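Local coordinates for protein probable enoyl-CoA hydratase/isomerase (Pseudomonas aeruginosa PAO1, PDB 5WYD) that probably acts as a crotonase-family enoyl-CoA hydratase/isomerase with hydro-lyase activity, implicated in the biosynthesis of a diffusible signal factor, at residues W40-I52 with E93-L105. The protein carries 1 engineered substitution. Numbering follows the deposited sequence.
Sequences WDRDSLIGLRQLI and EMARRFGEAFEAL
Leu-45 lays its CD1 methyl over the centre of the Phe-98 ring, a CH-pi contact 3.9 Å from CD1 to the ring centroid and only 6° off the normal. Phe-98 and Phe-102 in turn both direct ring edges at the indole of Trp-40, the Phe-102 pair edge-to-face with planes 82° apart. The segments 42-52 and 93-105, on helices 42-57 and 88-106 of this crotonase fold, approach to 8.1 Å between their axes, and the small side chain of Ala-101 lets the backbones come close: Arg-49 CA and Ala-101 CA are 4.4 Å apart. This apolar side continues toward strand 27-32 and helix 123-130, both of which Trp-40 touches.

The other flank is ionic. Arg-42, bent at chi3 (-56°), brings NH2 within 2.9 Å of Glu-93 OE1; the oxygen lies near the guanidinium plane, yet the donor stands above the carboxylate plane. Arg-49 holds Glu-100 OE1 over its guanidinium face, NH2 to OE1 2.8 Å, a pairing of charges without a directed N-H. Arg-97 is wedged as a knob among Arg-42, Leu-45, Ile-46 and Arg-49, its NE buried without a partner. Glu-93 and Glu-100 thus link Arg-42, Arg-49 and Arg-97 in one salt-bridge network, where the carboxylates probably balance the gathered positive charge.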
loop_
_atom_site.group_PDB
_atom_site.type_symbol
_atom_site.label_atom_id
_atom_site.label_comp_id
_atom_site.label_asym_id
_atom_site.label_seq_id
_atom_site.Cartn_x
_atom_site.Cartn_y
_atom_site.Cartn_z
ATOM N N TRP A 40 -15.167 19.150 -24.300
ATOM C CA TRP A 40 -14.156 18.230 -24.812
ATOM C C TRP A 40 -14.676 17.318 -25.903
ATOM O O TRP A 40 -15.838 16.900 -25.894
ATOM C CB TRP A 40 -13.584 17.357 -23.704
ATOM C CG TRP A 40 -12.668 18.084 -22.876
ATOM C CD1 TRP A 40 -12.903 18.570 -21.644
ATOM C CD2 TRP A 40 -11.344 18.484 -23.237
ATOM N NE1 TRP A 40 -11.794 19.234 -21.190
ATOM C CE2 TRP A 40 -10.823 19.196 -22.157
ATOM C CE3 TRP A 40 -10.553 18.311 -24.375
ATOM C CZ2 TRP A 40 -9.536 19.731 -22.172
ATOM C CZ3 TRP A 40 -9.279 18.846 -24.387
ATOM C CH2 TRP A 40 -8.786 19.548 -23.296
ATOM N N ASP A 41 -13.773 16.963 -26.807
ATOM C CA ASP A 41 -14.067 16.121 -27.945
ATOM C C ASP A 41 -12.952 15.095 -28.053
ATOM O O ASP A 41 -11.875 15.259 -27.472
ATOM C CB ASP A 41 -14.162 17.009 -29.201
ATOM C CG ASP A 41 -14.512 16.255 -30.464
ATOM O OD1 ASP A 41 -14.472 15.004 -30.475
ATOM O OD2 ASP A 41 -14.807 16.944 -31.469
ATOM N N ARG A 42 -13.234 14.007 -28.772
ATOM C CA ARG A 42 -12.202 13.002 -29.016
ATOM C C ARG A 42 -11.006 13.586 -29.741
ATOM O O ARG A 42 -9.854 13.236 -29.452
ATOM C CB ARG A 42 -12.733 11.904 -29.898
ATOM C CG ARG A 42 -11.598 11.141 -30.559
ATOM C CD ARG A 42 -12.148 10.220 -31.537
ATOM N NE ARG A 42 -13.106 9.334 -30.948
ATOM C CZ ARG A 42 -12.788 8.115 -30.618
ATOM N NH1 ARG A 42 -11.528 7.685 -30.840
ATOM N NH2 ARG A 42 -13.749 7.363 -30.109
ATOM N N ASP A 43 -11.276 14.413 -30.747
ATOM C CA ASP A 43 -10.198 15.028 -31.504
ATOM C C ASP A 43 -9.358 15.876 -30.564
ATOM O O ASP A 43 -8.122 15.882 -30.646
ATOM C CB ASP A 43 -10.782 15.867 -32.661
ATOM C CG ASP A 43 -9.848 15.977 -33.889
ATOM O OD1 ASP A 43 -8.651 15.645 -33.795
ATOM O OD2 ASP A 43 -10.325 16.417 -34.961
ATOM N N SER A 44 -10.027 16.580 -29.646
ATOM C CA SER A 44 -9.339 17.394 -28.653
ATOM C C SER A 44 -8.538 16.546 -27.658
ATOM O O SER A 44 -7.376 16.853 -27.369
ATOM C CB SER A 44 -10.365 18.291 -27.956
ATOM O OG SER A 44 -11.440 17.549 -27.403
ATOM N N LEU A 45 -9.126 15.460 -27.148
ATOM C CA LEU A 45 -8.451 14.666 -26.122
ATOM C C LEU A 45 -7.158 14.031 -26.617
ATOM O O LEU A 45 -6.156 14.015 -25.890
ATOM C CB LEU A 45 -9.384 13.586 -25.586
ATOM C CG LEU A 45 -10.567 14.096 -24.768
ATOM C CD1 LEU A 45 -11.389 12.957 -24.267
ATOM C CD2 LEU A 45 -10.036 14.871 -23.613
ATOM N N ILE A 46 -7.164 13.446 -27.816
ATOM C CA ILE A 46 -5.924 12.851 -28.301
ATOM C C ILE A 46 -4.869 13.924 -28.474
ATOM O O ILE A 46 -3.729 13.769 -28.024
ATOM C CB ILE A 46 -6.139 12.078 -29.614
ATOM C CG1 ILE A 46 -7.015 10.847 -29.395
ATOM C CG2 ILE A 46 -4.795 11.657 -30.177
ATOM C CD1 ILE A 46 -7.406 10.182 -30.690
ATOM N N GLY A 47 -5.246 15.059 -29.062
ATOM C CA GLY A 47 -4.265 16.104 -29.238
ATOM C C GLY A 47 -3.665 16.488 -27.906
ATOM O O GLY A 47 -2.442 16.562 -27.766
ATOM N N LEU A 48 -4.511 16.582 -26.879
ATOM C CA LEU A 48 -4.026 16.991 -25.574
ATOM C C LEU A 48 -2.957 16.040 -25.088
ATOM O O LEU A 48 -1.848 16.464 -24.753
ATOM C CB LEU A 48 -5.172 17.032 -24.589
ATOM C CG LEU A 48 -4.587 17.353 -23.229
ATOM C CD1 LEU A 48 -3.829 18.654 -23.288
ATOM C CD2 LEU A 48 -5.705 17.377 -22.198
ATOM N N ARG A 49 -3.236 14.738 -25.143
ATOM C CA ARG A 49 -2.204 13.782 -24.791
ATOM C C ARG A 49 -0.991 13.968 -25.685
ATOM O O ARG A 49 0.135 14.121 -25.210
ATOM C CB ARG A 49 -2.725 12.372 -24.973
ATOM C CG ARG A 49 -1.654 11.359 -24.683
ATOM C CD ARG A 49 -1.912 10.015 -25.327
ATOM N NE ARG A 49 -3.318 9.767 -25.579
ATOM C CZ ARG A 49 -3.746 9.099 -26.638
ATOM N NH1 ARG A 49 -2.860 8.650 -27.514
ATOM N NH2 ARG A 49 -5.046 8.876 -26.814
ATOM N N GLN A 50 -1.217 14.049 -26.983
ATOM C CA GLN A 50 -0.096 14.225 -27.873
ATOM C C GLN A 50 0.607 15.525 -27.585
ATOM O O GLN A 50 1.838 15.566 -27.504
ATOM C CB GLN A 50 -0.590 14.183 -29.306
ATOM C CG GLN A 50 -1.127 12.846 -29.697
ATOM C CD GLN A 50 -1.627 12.849 -31.100
ATOM O OE1 GLN A 50 -1.730 13.893 -31.723
ATOM N NE2 GLN A 50 -1.902 11.675 -31.627
ATOM N N LEU A 51 -0.157 16.581 -27.343
ATOM C CA LEU A 51 0.487 17.859 -27.123
ATOM C C LEU A 51 1.402 17.782 -25.918
ATOM O O LEU A 51 2.583 18.135 -26.014
ATOM C CB LEU A 51 -0.571 18.942 -26.992
ATOM C CG LEU A 51 -0.149 20.381 -26.821
ATOM C CD1 LEU A 51 0.827 20.740 -27.912
ATOM C CD2 LEU A 51 -1.437 21.147 -27.039
ATOM N N ILE A 52 0.935 17.137 -24.846
ATOM C CA ILE A 52 1.734 17.024 -23.625
ATOM C C ILE A 52 3.036 16.297 -23.890
ATOM O O ILE A 52 4.097 16.702 -23.403
ATOM C CB ILE A 52 0.933 16.310 -22.535
ATOM C CG1 ILE A 52 -0.297 17.112 -22.177
ATOM C CG2 ILE A 52 1.783 16.159 -21.307
ATOM C CD1 ILE A 52 0.043 18.463 -21.581
ATOM N N GLU A 93 -14.613 3.646 -24.717
ATOM C CA GLU A 93 -13.497 4.268 -25.417
ATOM C C GLU A 93 -13.286 5.693 -24.947
ATOM O O GLU A 93 -12.143 6.131 -24.779
ATOM C CB GLU A 93 -13.727 4.250 -26.931
ATOM C CG GLU A 93 -12.551 4.775 -27.774
ATOM C CD GLU A 93 -12.844 4.599 -29.236
ATOM O OE1 GLU A 93 -14.036 4.522 -29.581
ATOM O OE2 GLU A 93 -11.914 4.440 -30.054
ATOM N N MET A 94 -14.365 6.452 -24.749
ATOM C CA MET A 94 -14.152 7.838 -24.343
ATOM C C MET A 94 -13.646 7.904 -22.905
ATOM O O MET A 94 -12.835 8.772 -22.567
ATOM C CB MET A 94 -15.405 8.690 -24.534
ATOM C CG MET A 94 -15.960 8.683 -25.932
ATOM S SD MET A 94 -14.748 8.820 -27.264
ATOM C CE MET A 94 -13.854 10.330 -26.875
ATOM N N ALA A 95 -14.112 7.007 -22.036
ATOM C CA ALA A 95 -13.589 7.013 -20.675
ATOM C C ALA A 95 -12.070 6.820 -20.674
ATOM O O ALA A 95 -11.355 7.453 -19.885
ATOM C CB ALA A 95 -14.270 5.925 -19.849
ATOM N N ARG A 96 -11.562 5.953 -21.558
ATOM C CA ARG A 96 -10.124 5.730 -21.659
ATOM C C ARG A 96 -9.408 7.001 -22.098
ATOM O O ARG A 96 -8.385 7.380 -21.513
ATOM C CB ARG A 96 -9.876 4.574 -22.631
ATOM C CG ARG A 96 -8.442 4.152 -22.847
ATOM C CD ARG A 96 -7.884 3.370 -21.684
ATOM N NE ARG A 96 -6.468 3.182 -21.890
ATOM C CZ ARG A 96 -5.754 2.207 -21.363
ATOM N NH1 ARG A 96 -4.460 2.113 -21.620
ATOM N NH2 ARG A 96 -6.329 1.322 -20.598
ATOM N N ARG A 97 -9.985 7.705 -23.081
ATOM C CA ARG A 97 -9.382 8.919 -23.618
ATOM C C ARG A 97 -9.247 9.998 -22.556
ATOM O O ARG A 97 -8.220 10.680 -22.488
ATOM C CB ARG A 97 -10.231 9.442 -24.769
ATOM C CG ARG A 97 -10.200 8.624 -26.053
ATOM C CD ARG A 97 -8.795 8.411 -26.542
ATOM N NE ARG A 97 -8.730 7.483 -27.668
ATOM C CZ ARG A 97 -8.534 6.171 -27.562
ATOM N NH1 ARG A 97 -8.485 5.426 -28.662
ATOM N NH2 ARG A 97 -8.401 5.598 -26.368
ATOM N N PHE A 98 -10.281 10.196 -21.741
ATOM C CA PHE A 98 -10.172 11.198 -20.687
ATOM C C PHE A 98 -9.066 10.840 -19.726
ATOM O O PHE A 98 -8.255 11.689 -19.343
ATOM C CB PHE A 98 -11.464 11.334 -19.888
ATOM C CG PHE A 98 -12.452 12.295 -20.472
ATOM C CD1 PHE A 98 -12.209 13.647 -20.416
ATOM C CD2 PHE A 98 -13.660 11.858 -20.986
ATOM C CE1 PHE A 98 -13.100 14.560 -20.921
ATOM C CE2 PHE A 98 -14.585 12.766 -21.474
ATOM C CZ PHE A 98 -14.286 14.121 -21.459
ATOM N N GLY A 99 -9.020 9.579 -19.317
ATOM C CA GLY A 99 -7.998 9.183 -18.378
ATOM C C GLY A 99 -6.616 9.383 -18.956
ATOM O O GLY A 99 -5.767 10.027 -18.347
ATOM N N GLU A 100 -6.412 8.925 -20.189
ATOM C CA GLU A 100 -5.098 9.052 -20.809
ATOM C C GLU A 100 -4.688 10.501 -20.960
ATOM O O GLU A 100 -3.563 10.883 -20.604
ATOM C CB GLU A 100 -5.082 8.377 -22.182
ATOM C CG GLU A 100 -5.389 6.907 -22.202
ATOM C CD GLU A 100 -5.428 6.363 -23.621
ATOM O OE1 GLU A 100 -5.184 7.128 -24.580
ATOM O OE2 GLU A 100 -5.627 5.147 -23.784
ATOM N N ALA A 101 -5.586 11.322 -21.506
ATOM C CA ALA A 101 -5.240 12.710 -21.744
ATOM C C ALA A 101 -4.991 13.427 -20.429
ATOM O O ALA A 101 -3.920 14.004 -20.216
ATOM C CB ALA A 101 -6.357 13.384 -22.544
ATOM N N PHE A 102 -5.932 13.319 -19.494
ATOM C CA PHE A 102 -5.783 14.029 -18.228
ATOM C C PHE A 102 -4.584 13.529 -17.437
ATOM O O PHE A 102 -3.877 14.322 -16.801
ATOM C CB PHE A 102 -7.053 13.929 -17.406
ATOM C CG PHE A 102 -8.197 14.689 -17.995
ATOM C CD1 PHE A 102 -7.993 15.863 -18.713
ATOM C CD2 PHE A 102 -9.476 14.258 -17.802
ATOM C CE1 PHE A 102 -9.056 16.554 -19.243
ATOM C CE2 PHE A 102 -10.532 14.966 -18.295
ATOM C CZ PHE A 102 -10.335 16.100 -19.026
ATOM N N GLU A 103 -4.355 12.224 -17.427
ATOM C CA GLU A 103 -3.171 11.725 -16.751
ATOM C C GLU A 103 -1.912 12.270 -17.405
ATOM O O GLU A 103 -0.935 12.590 -16.719
ATOM C CB GLU A 103 -3.203 10.218 -16.761
ATOM C CG GLU A 103 -4.300 9.665 -15.882
ATOM C CD GLU A 103 -4.467 8.203 -16.129
ATOM O OE1 GLU A 103 -5.301 7.549 -15.469
ATOM O OE2 GLU A 103 -3.712 7.704 -16.976
ATOM N N ALA A 104 -1.913 12.386 -18.733
ATOM C CA ALA A 104 -0.763 12.981 -19.402
ATOM C C ALA A 104 -0.543 14.417 -18.933
ATOM O O ALA A 104 0.596 14.826 -18.672
ATOM C CB ALA A 104 -0.941 12.929 -20.917
ATOM N N LEU A 105 -1.628 15.190 -18.802
ATOM C CA LEU A 105 -1.502 16.563 -18.334
ATOM C C LEU A 105 -0.950 16.587 -16.923
ATOM O O LEU A 105 0.012 17.314 -16.624
ATOM C CB LEU A 105 -2.879 17.234 -18.380
ATOM C CG LEU A 105 -3.048 18.585 -17.681
ATOM C CD1 LEU A 105 -2.099 19.612 -18.283
ATOM C CD2 LEU A 105 -4.522 19.082 -17.607
HETATM O O HOH W 1 -6.905 10.639 -24.505
#